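Long-range contacts in soluble lytic transglycosylase B3 (PDB 5ANZ), which probably cleaves the glycan strands of peptidoglycan as a calcium-binding lytic transglycosylase of the bacterial cell wall: residues Q204-I208 with S237-Y241; Y241-W247 with A322-Y326; E299-L304 with F314-F320. All coordinates share one frame; numbering follows the deposited sequence.

All three contacts lie within the transglycosylase SLT domain. Going from the N terminus, contact 1 comes first. It brings the loop 204-208 against helix 231-244 and closes a loop of 28 residues that includes helix 209-215 and the calcium site. Contact 2 opens where contact 1 ends, and the two share Tyr241. It joins the end of the same helix to segment 322-326, on helix 318-324, across 74 residues that hold the five-stranded sheet. Contact 3 is the hairpin 300-304 and 313-316 of that sheet. It is nested inside contact 2 and runs into helix 318-324, which contact 2 also uses. Contacts 1 and 2 also meet through a probable hydrogen bond, Tyr326 OH to Thr205 O.

Contact 1. Residues Q204-I208 with S237-Y241; sequences QTQFI and STANY
This is a buried packing contact without hydrogen bonds across it, in which Phe207 and Thr205 of a loop lie against helix 231-244. The Phe207 ring does most of the work. Its CG is anti to the carbonyl carbon (chi1 -75°), which sends the ring tip toward the helix. There CZ meets the backbone oxygen Ser237 O at 3.6 Å, and this oxygen lies at the ring edge, in plane. The same oxygen takes the helical bond from Tyr241 N. Ring atom CE2 of Phe207 is 3.8 Å from Ser237 CB, and CZ is 3.9 Å from Tyr241 CB. The Phe207 and Tyr241 rings lean obliquely, with planes at 41°. On one face of the Phe207 ring sits Thr205 OG1, toward the rim. Thr205 CG2 touches Thr238 OG1 at 3.5 Å, and the two side chains pass one another pointing opposite ways. Thr238 OG1 is hydrogen-bonded to Ala234 O, and Ser237 OG to the backbone O of Asp233, a residue of the calcium site. Ile208, a residue of the N-acetyl-D-glucosamine site, is the N-cap of helix 209-215. No sugar is bound to this chain here. Helix 134-145 packs on Thr238, and Tyr326, from segment 322-326, touches Phe207.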
loop_
_atom_site.group_PDB
_atom_site.type_symbol
_atom_site.label_atom_id
_atom_site.label_comp_id
_atom_site.label_asym_id
_atom_site.label_seq_id
_atom_site.Cartn_x
_atom_site.Cartn_y
_atom_site.Cartn_z
ATOM N N GLN A 204 15.113 0.303 -2.621
ATOM C CA GLN A 204 14.524 -1.016 -2.786
ATOM C C GLN A 204 13.289 -1.167 -1.932
ATOM O O GLN A 204 12.378 -1.921 -2.287
ATOM C CB GLN A 204 15.523 -2.106 -2.439
ATOM C CG GLN A 204 16.800 -2.002 -3.261
ATOM C CD GLN A 204 17.518 -3.312 -3.401
ATOM O OE1 GLN A 204 16.905 -4.375 -3.344
ATOM N NE2 GLN A 204 18.839 -3.250 -3.604
ATOM N N THR A 205 13.258 -0.446 -0.815
ATOM C CA THR A 205 12.136 -0.549 0.113
ATOM C C THR A 205 11.002 0.434 -0.220
ATOM O O THR A 205 9.886 0.305 0.293
ATOM C CB THR A 205 12.607 -0.275 1.549
ATOM O OG1 THR A 205 13.198 1.026 1.588
ATOM C CG2 THR A 205 13.647 -1.307 1.974
ATOM N N GLN A 206 11.310 1.443 -1.032
ATOM C CA GLN A 206 10.399 2.559 -1.319
ATOM C C GLN A 206 9.927 3.257 -0.048
ATOM O O GLN A 206 8.782 3.719 0.041
ATOM C CB GLN A 206 9.214 2.080 -2.160
ATOM C CG GLN A 206 9.664 1.602 -3.556
ATOM C CD GLN A 206 10.034 2.756 -4.481
ATOM O OE1 GLN A 206 9.160 3.514 -4.934
ATOM N NE2 GLN A 206 11.326 2.903 -4.757
ATOM N N PHE A 207 10.839 3.363 0.922
ATOM C CA PHE A 207 10.625 4.219 2.095
ATOM C C PHE A 207 10.675 5.699 1.719
ATOM O O PHE A 207 11.613 6.104 1.032
ATOM C CB PHE A 207 11.721 4.010 3.134
ATOM C CG PHE A 207 11.633 2.734 3.944
ATOM C CD1 PHE A 207 10.564 1.857 3.832
ATOM C CD2 PHE A 207 12.639 2.464 4.876
ATOM C CE1 PHE A 207 10.512 0.709 4.634
ATOM C CE2 PHE A 207 12.590 1.334 5.688
ATOM C CZ PHE A 207 11.531 0.461 5.570
ATOM N N ILE A 208 9.751 6.524 2.211
ATOM C CA ILE A 208 9.967 7.974 2.149
ATOM C C ILE A 208 11.035 8.332 3.191
ATOM O O ILE A 208 11.289 7.561 4.113
ATOM C CB ILE A 208 8.668 8.772 2.391
ATOM C CG1 ILE A 208 8.087 8.456 3.770
ATOM C CG2 ILE A 208 7.642 8.474 1.302
ATOM C CD1 ILE A 208 6.812 9.254 4.096
ATOM N N SER A 237 15.531 -3.680 6.860
ATOM C CA SER A 237 14.716 -2.483 7.013
ATOM C C SER A 237 13.242 -2.807 6.822
ATOM O O SER A 237 12.391 -2.347 7.583
ATOM C CB SER A 237 15.151 -1.387 6.023
ATOM O OG SER A 237 16.487 -0.990 6.268
ATOM N N THR A 238 12.942 -3.607 5.806
ATOM C CA THR A 238 11.568 -4.002 5.535
ATOM C C THR A 238 10.993 -4.748 6.727
ATOM O O THR A 238 9.861 -4.490 7.148
ATOM C CB THR A 238 11.500 -4.876 4.289
ATOM O OG1 THR A 238 12.017 -4.131 3.179
ATOM C CG2 THR A 238 10.046 -5.311 3.993
ATOM N N ALA A 239 11.780 -5.673 7.268
ATOM C CA ALA A 239 11.336 -6.484 8.397
ATOM C C ALA A 239 11.120 -5.622 9.631
ATOM O O ALA A 239 10.157 -5.798 10.367
ATOM C CB ALA A 239 12.358 -7.587 8.695
ATOM N N ASN A 240 12.042 -4.698 9.865
ATOM C CA ASN A 240 11.929 -3.799 11.009
ATOM C C ASN A 240 10.618 -2.987 10.953
ATOM O O ASN A 240 9.929 -2.792 11.966
ATOM C CB ASN A 240 13.147 -2.868 11.041
ATOM C CG ASN A 240 13.221 -2.069 12.307
ATOM O OD1 ASN A 240 13.083 -2.610 13.392
ATOM N ND2 ASN A 240 13.435 -0.770 12.180
ATOM N N TYR A 241 10.268 -2.517 9.765
ATOM C CA TYR A 241 9.048 -1.732 9.574
ATOM C C TYR A 241 7.804 -2.621 9.753
ATOM O O TYR A 241 6.834 -2.222 10.411
ATOM C CB TYR A 241 9.055 -1.057 8.190
ATOM C CG TYR A 241 7.908 -0.086 7.946
ATOM C CD1 TYR A 241 6.672 -0.530 7.501
ATOM C CD2 TYR A 241 8.074 1.274 8.155
ATOM C CE1 TYR A 241 5.633 0.358 7.274
ATOM C CE2 TYR A 241 7.040 2.164 7.937
ATOM C CZ TYR A 241 5.828 1.704 7.492
ATOM O OH TYR A 241 4.804 2.598 7.265
#

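Contact 2. Residues Y241-W247 with A322-Y326; sequences YLKASGW and AILKY
Ala322 is a small bump set into the turn that ends helix 231-244. Its CB lies 3.4 Å from Ser245 O and also meets the indole edge of Trp247, CB of Ala322 to CE3 of Trp247 4.1 Å. Ile323 extends this edge: its CG1 is 3.9 Å from Trp247 CZ3, in the plane of the indole, and the two side chains point the same way. Next to Ala322, Lys325 drapes its chain over Ser245. The fit is tight, with Lys325 CD only 3.5 Å from Ser245 CB. A bend at the end of the lysine (chi4 80°) then brings NZ back to Ser245 O for a hydrogen bond of 3.2 Å. The Tyr241 ring leans on that of Tyr326, their planes at 70° and CD1 of Tyr241 3.5 Å from CD2 of Tyr326. At the far end of the Tyr241 ring, OH donates to Lys325 O at 2.7 Å, from above the carbonyl plane. A water donates to both Ser245 OG and Ala322 O. The turn is a Schellman motif, with Gly246 at positive phi and Trp247 N bonded to Leu242 O. The C-terminal turn of helix 231-244 and segment 322-326 thus meet beside the N-acetyl-D-glucosamine site, to which Tyr326 belongs.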
loop_
_atom_site.group_PDB
_atom_site.type_symbol
_atom_site.label_atom_id
_atom_site.label_comp_id
_atom_site.label_asym_id
_atom_site.label_seq_id
_atom_site.Cartn_x
_atom_site.Cartn_y
_atom_site.Cartn_z
ATOM N N TYR A 241 10.268 -2.517 9.765
ATOM C CA TYR A 241 9.048 -1.732 9.574
ATOM C C TYR A 241 7.804 -2.621 9.753
ATOM O O TYR A 241 6.834 -2.222 10.411
ATOM C CB TYR A 241 9.055 -1.057 8.190
ATOM C CG TYR A 241 7.908 -0.086 7.946
ATOM C CD1 TYR A 241 6.672 -0.530 7.501
ATOM C CD2 TYR A 241 8.074 1.274 8.155
ATOM C CE1 TYR A 241 5.633 0.358 7.274
ATOM C CE2 TYR A 241 7.040 2.164 7.937
ATOM C CZ TYR A 241 5.828 1.704 7.492
ATOM O OH TYR A 241 4.804 2.598 7.265
ATOM N N LEU A 242 7.834 -3.833 9.202
ATOM C CA LEU A 242 6.706 -4.744 9.426
ATOM C C LEU A 242 6.532 -5.084 10.903
ATOM O O LEU A 242 5.403 -5.196 11.399
ATOM C CB LEU A 242 6.877 -6.038 8.620
ATOM C CG LEU A 242 6.612 -5.884 7.123
ATOM C CD1 LEU A 242 7.032 -7.183 6.404
ATOM C CD2 LEU A 242 5.126 -5.548 6.818
ATOM N N LYS A 243 7.642 -5.265 11.613
ATOM C CA LYS A 243 7.553 -5.635 13.012
ATOM C C LYS A 243 6.995 -4.456 13.803
ATOM O O LYS A 243 6.148 -4.649 14.682
ATOM C CB LYS A 243 8.919 -6.080 13.564
ATOM C CG LYS A 243 8.920 -6.519 15.037
ATOM C CD LYS A 243 8.098 -7.820 15.238
ATOM C CE LYS A 243 8.050 -8.241 16.721
ATOM N NZ LYS A 243 9.366 -8.724 17.247
ATOM N N ALA A 244 7.462 -3.245 13.487
ATOM C CA ALA A 244 6.963 -2.039 14.164
ATOM C C ALA A 244 5.472 -1.859 13.891
ATOM O O ALA A 244 4.744 -1.287 14.712
ATOM C CB ALA A 244 7.735 -0.801 13.708
ATOM N N SER A 245 5.028 -2.363 12.741
ATOM C CA SER A 245 3.635 -2.260 12.303
ATOM C C SER A 245 2.760 -3.370 12.863
ATOM O O SER A 245 1.558 -3.407 12.570
ATOM C CB SER A 245 3.553 -2.282 10.766
ATOM O OG SER A 245 4.217 -1.156 10.187
ATOM N N GLY A 246 3.354 -4.272 13.650
ATOM C CA GLY A 246 2.593 -5.248 14.422
ATOM C C GLY A 246 2.663 -6.701 13.962
ATOM O O GLY A 246 1.921 -7.551 14.468
ATOM N N TRP A 247 3.557 -7.009 13.027
ATOM C CA TRP A 247 3.686 -8.388 12.549
ATOM C C TRP A 247 3.849 -9.419 13.642
ATOM O O TRP A 247 4.703 -9.285 14.536
ATOM C CB TRP A 247 4.896 -8.522 11.602
ATOM C CG TRP A 247 4.804 -9.771 10.767
ATOM C CD1 TRP A 247 5.369 -10.996 11.027
ATOM C CD2 TRP A 247 4.074 -9.914 9.552
ATOM N NE1 TRP A 247 5.032 -11.890 10.027
ATOM C CE2 TRP A 247 4.237 -11.245 9.112
ATOM C CE3 TRP A 247 3.287 -9.045 8.787
ATOM C CZ2 TRP A 247 3.645 -11.725 7.948
ATOM C CZ3 TRP A 247 2.711 -9.516 7.626
ATOM C CH2 TRP A 247 2.887 -10.849 7.219
ATOM N N ALA A 322 -0.953 -4.904 9.436
ATOM C CA ALA A 322 0.456 -4.495 9.405
ATOM C C ALA A 322 0.892 -4.119 7.986
ATOM O O ALA A 322 1.607 -3.139 7.772
ATOM C CB ALA A 322 1.350 -5.618 9.953
ATOM N N ILE A 323 0.476 -4.915 7.019
ATOM C CA ILE A 323 0.821 -4.635 5.639
ATOM C C ILE A 323 0.199 -3.313 5.197
ATOM O O ILE A 323 0.799 -2.553 4.451
ATOM C CB ILE A 323 0.358 -5.772 4.725
ATOM C CG1 ILE A 323 1.066 -7.072 5.124
ATOM C CG2 ILE A 323 0.600 -5.391 3.258
ATOM C CD1 ILE A 323 0.386 -8.325 4.569
ATOM N N LEU A 324 -0.996 -3.008 5.694
ATOM C CA LEU A 324 -1.656 -1.756 5.313
ATOM C C LEU A 324 -0.876 -0.525 5.756
ATOM O O LEU A 324 -1.033 0.569 5.193
ATOM C CB LEU A 324 -3.069 -1.719 5.891
ATOM C CG LEU A 324 -4.094 -2.622 5.221
ATOM C CD1 LEU A 324 -5.385 -2.596 6.035
ATOM C CD2 LEU A 324 -4.363 -2.150 3.818
ATOM N N LYS A 325 -0.030 -0.686 6.766
ATOM C CA LYS A 325 0.762 0.445 7.230
ATOM C C LYS A 325 1.887 0.727 6.229
ATOM O O LYS A 325 2.478 1.807 6.223
ATOM C CB LYS A 325 1.317 0.177 8.634
ATOM C CG LYS A 325 0.241 0.008 9.692
ATOM C CD LYS A 325 0.849 -0.093 11.078
ATOM C CE LYS A 325 -0.208 -0.022 12.173
ATOM N NZ LYS A 325 -0.897 -1.322 12.386
ATOM N N TYR A 326 2.172 -0.246 5.367
ATOM C CA TYR A 326 3.207 -0.097 4.352
ATOM C C TYR A 326 2.606 0.639 3.153
ATOM O O TYR A 326 3.221 1.552 2.584
ATOM C CB TYR A 326 3.790 -1.481 3.945
ATOM C CG TYR A 326 5.248 -1.451 3.544
ATOM C CD1 TYR A 326 5.642 -0.827 2.379
ATOM C CD2 TYR A 326 6.239 -2.037 4.342
ATOM C CE1 TYR A 326 6.968 -0.773 2.013
ATOM C CE2 TYR A 326 7.587 -1.984 3.977
ATOM C CZ TYR A 326 7.936 -1.352 2.811
ATOM O OH TYR A 326 9.256 -1.301 2.413
HETATM O O HOH W 1 4.205 -2.414 7.443
#

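Contact 3. Residues E299-L304 with F314-F320; sequences EQASLL and FLVLHNF
Val316 O takes two donors: Ser302 N at 2.9 Å, in the carbonyl plane, and a water at 2.9 Å. The CA of Ala301 also approaches this oxygen, in a CA-H...O contact. The return bond, Val316 N to Ser302 O, is the shortest of the set at 2.7 Å. Further along, Leu304 and Phe314 exchange a second pair of backbone bonds. The one from Leu304 N to Phe314 O is nearly straight, 176° at the hydrogen. Ser302-Val316 and Leu304-Phe314 are therefore hydrogen-bonded antiparallel pairs, and Leu303-Leu315 between them is a non-hydrogen-bonded pair. This is a beta hairpin, strands 300-304 and 313-316, inside a five-stranded antiparallel sheet. Strand 274-275 flanks it at 300-304 and strand 254-258 at 313-316. Ser302, Leu304, Phe314 and Val316 share one face of the sheet. On that face Leu304 CG is anti to the backbone N (chi1 180°), and CD2 reaches Phe320 CZ at 3.9 Å. Phe320 lies in the first turn of the helix that follows, and its ring takes Val316 CG1 over its centre, 3.7 Å above the plane. Helix 330-343 packs on Leu304, Phe314 and Phe320. The other face carries Leu303 and Leu315, which meet Trp279 of helix 276-280. Leu317 is at the N-cap position of helix 318-324. Its two methyls divide, CD1 to Ala301 CB at 3.9 Å and CD2 to Glu299 CB. A second water joins this corner: it donates to Glu299 OE1 and Gln300 O and accepts from His318 N at 2.9 Å.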
loop_
_atom_site.group_PDB
_atom_site.type_symbol
_atom_site.label_atom_id
_atom_site.label_comp_id
_atom_site.label_asym_id
_atom_site.label_seq_id
_atom_site.Cartn_x
_atom_site.Cartn_y
_atom_site.Cartn_z
ATOM N N GLU A 299 -8.494 -15.076 17.457
ATOM C CA GLU A 299 -7.898 -13.974 16.702
ATOM C C GLU A 299 -8.934 -13.062 16.048
ATOM O O GLU A 299 -9.898 -13.532 15.434
ATOM C CB GLU A 299 -6.956 -14.515 15.619
ATOM C CG GLU A 299 -5.644 -15.040 16.152
ATOM C CD GLU A 299 -4.836 -13.958 16.841
ATOM O OE1 GLU A 299 -4.891 -12.787 16.396
ATOM O OE2 GLU A 299 -4.154 -14.273 17.834
ATOM N N GLN A 300 -8.711 -11.755 16.153
ATOM C CA GLN A 300 -9.632 -10.784 15.581
ATOM C C GLN A 300 -9.462 -10.713 14.074
ATOM O O GLN A 300 -8.342 -10.654 13.562
ATOM C CB GLN A 300 -9.417 -9.402 16.193
ATOM C CG GLN A 300 -9.732 -9.325 17.671
ATOM C CD GLN A 300 -11.214 -9.406 17.952
ATOM O OE1 GLN A 300 -12.031 -8.952 17.156
ATOM N NE2 GLN A 300 -11.569 -9.988 19.089
ATOM N N ALA A 301 -10.575 -10.720 13.355
ATOM C CA ALA A 301 -10.497 -10.646 11.896
ATOM C C ALA A 301 -11.611 -9.787 11.318
ATOM O O ALA A 301 -12.665 -9.637 11.928
ATOM C CB ALA A 301 -10.535 -12.056 11.295
ATOM N N SER A 302 -11.368 -9.236 10.133
ATOM C CA SER A 302 -12.351 -8.465 9.380
ATOM C C SER A 302 -12.656 -9.174 8.074
ATOM O O SER A 302 -11.810 -9.910 7.558
ATOM C CB SER A 302 -11.842 -7.052 9.079
ATOM O OG SER A 302 -11.564 -6.348 10.276
ATOM N N LEU A 303 -13.855 -8.935 7.549
ATOM C CA LEU A 303 -14.280 -9.499 6.267
ATOM C C LEU A 303 -13.975 -8.552 5.107
ATOM O O LEU A 303 -14.409 -7.393 5.101
ATOM C CB LEU A 303 -15.775 -9.818 6.301
ATOM C CG LEU A 303 -16.412 -10.175 4.958
ATOM C CD1 LEU A 303 -15.848 -11.477 4.441
ATOM C CD2 LEU A 303 -17.931 -10.266 5.116
ATOM N N LEU A 304 -13.208 -9.048 4.134
ATOM C CA LEU A 304 -12.884 -8.287 2.937
ATOM C C LEU A 304 -13.566 -8.863 1.687
ATOM O O LEU A 304 -13.447 -10.058 1.400
ATOM C CB LEU A 304 -11.369 -8.261 2.744
ATOM C CG LEU A 304 -10.765 -7.523 1.552
ATOM C CD1 LEU A 304 -10.898 -6.016 1.693
ATOM C CD2 LEU A 304 -9.307 -7.925 1.425
ATOM N N PHE A 314 -12.627 -12.819 1.944
ATOM C CA PHE A 314 -11.466 -13.147 2.759
ATOM C C PHE A 314 -11.695 -12.712 4.191
ATOM O O PHE A 314 -12.301 -11.667 4.414
ATOM C CB PHE A 314 -10.214 -12.448 2.215
ATOM C CG PHE A 314 -9.875 -12.837 0.809
ATOM C CD1 PHE A 314 -10.447 -12.175 -0.264
ATOM C CD2 PHE A 314 -8.988 -13.860 0.560
ATOM C CE1 PHE A 314 -10.134 -12.535 -1.568
ATOM C CE2 PHE A 314 -8.674 -14.228 -0.753
ATOM C CZ PHE A 314 -9.250 -13.557 -1.812
ATOM N N LEU A 315 -11.211 -13.488 5.157
ATOM C CA LEU A 315 -11.084 -12.959 6.514
ATOM C C LEU A 315 -9.660 -12.472 6.641
ATOM O O LEU A 315 -8.741 -13.216 6.317
ATOM C CB LEU A 315 -11.386 -14.004 7.582
ATOM C CG LEU A 315 -12.867 -14.323 7.727
ATOM C CD1 LEU A 315 -13.080 -15.381 8.791
ATOM C CD2 LEU A 315 -13.623 -13.043 8.073
ATOM N N VAL A 316 -9.465 -11.239 7.103
ATOM C CA VAL A 316 -8.105 -10.721 7.214
ATOM C C VAL A 316 -7.775 -10.391 8.666
ATOM O O VAL A 316 -8.600 -9.879 9.422
ATOM C CB VAL A 316 -7.880 -9.506 6.308
ATOM C CG1 VAL A 316 -8.065 -9.918 4.847
ATOM C CG2 VAL A 316 -8.819 -8.352 6.656
ATOM N N LEU A 317 -6.563 -10.768 9.045
ATOM C CA LEU A 317 -6.156 -10.754 10.441
ATOM C C LEU A 317 -5.186 -9.616 10.683
ATOM O O LEU A 317 -4.971 -8.768 9.825
ATOM C CB LEU A 317 -5.522 -12.085 10.841
ATOM C CG LEU A 317 -6.481 -13.231 11.195
ATOM C CD1 LEU A 317 -7.273 -13.643 9.992
ATOM C CD2 LEU A 317 -5.715 -14.419 11.793
ATOM N N HIS A 318 -4.616 -9.613 11.879
ATOM C CA HIS A 318 -3.749 -8.535 12.314
ATOM C C HIS A 318 -2.601 -8.270 11.343
ATOM O O HIS A 318 -2.267 -7.110 11.091
ATOM C CB HIS A 318 -3.197 -8.853 13.704
ATOM C CG HIS A 318 -2.571 -7.677 14.388
ATOM N ND1 HIS A 318 -3.276 -6.536 14.695
ATOM C CD2 HIS A 318 -1.302 -7.468 14.823
ATOM C CE1 HIS A 318 -2.471 -5.670 15.290
ATOM N NE2 HIS A 318 -1.271 -6.212 15.377
ATOM N N ASN A 319 -2.009 -9.330 10.788
ATOM C CA ASN A 319 -0.860 -9.124 9.904
ATOM C C ASN A 319 -1.256 -8.418 8.606
ATOM O O ASN A 319 -0.438 -7.736 7.988
ATOM C CB ASN A 319 -0.150 -10.452 9.607
ATOM C CG ASN A 319 0.728 -10.919 10.768
ATOM O OD1 ASN A 319 0.970 -10.182 11.723
ATOM N ND2 ASN A 319 1.218 -12.143 10.681
ATOM N N PHE A 320 -2.518 -8.564 8.197
ATOM C CA PHE A 320 -3.044 -7.767 7.084
ATOM C C PHE A 320 -3.010 -6.280 7.442
ATOM O O PHE A 320 -2.637 -5.439 6.625
ATOM C CB PHE A 320 -4.475 -8.209 6.739
ATOM C CG PHE A 320 -5.003 -7.638 5.451
ATOM C CD1 PHE A 320 -4.730 -8.271 4.248
ATOM C CD2 PHE A 320 -5.809 -6.512 5.450
ATOM C CE1 PHE A 320 -5.234 -7.778 3.052
ATOM C CE2 PHE A 320 -6.323 -6.009 4.256
ATOM C CZ PHE A 320 -6.025 -6.654 3.055
HETATM O O HOH W 2 -5.652 -11.158 14.095
HETATM O O HOH W 3 -8.374 -7.318 10.839
#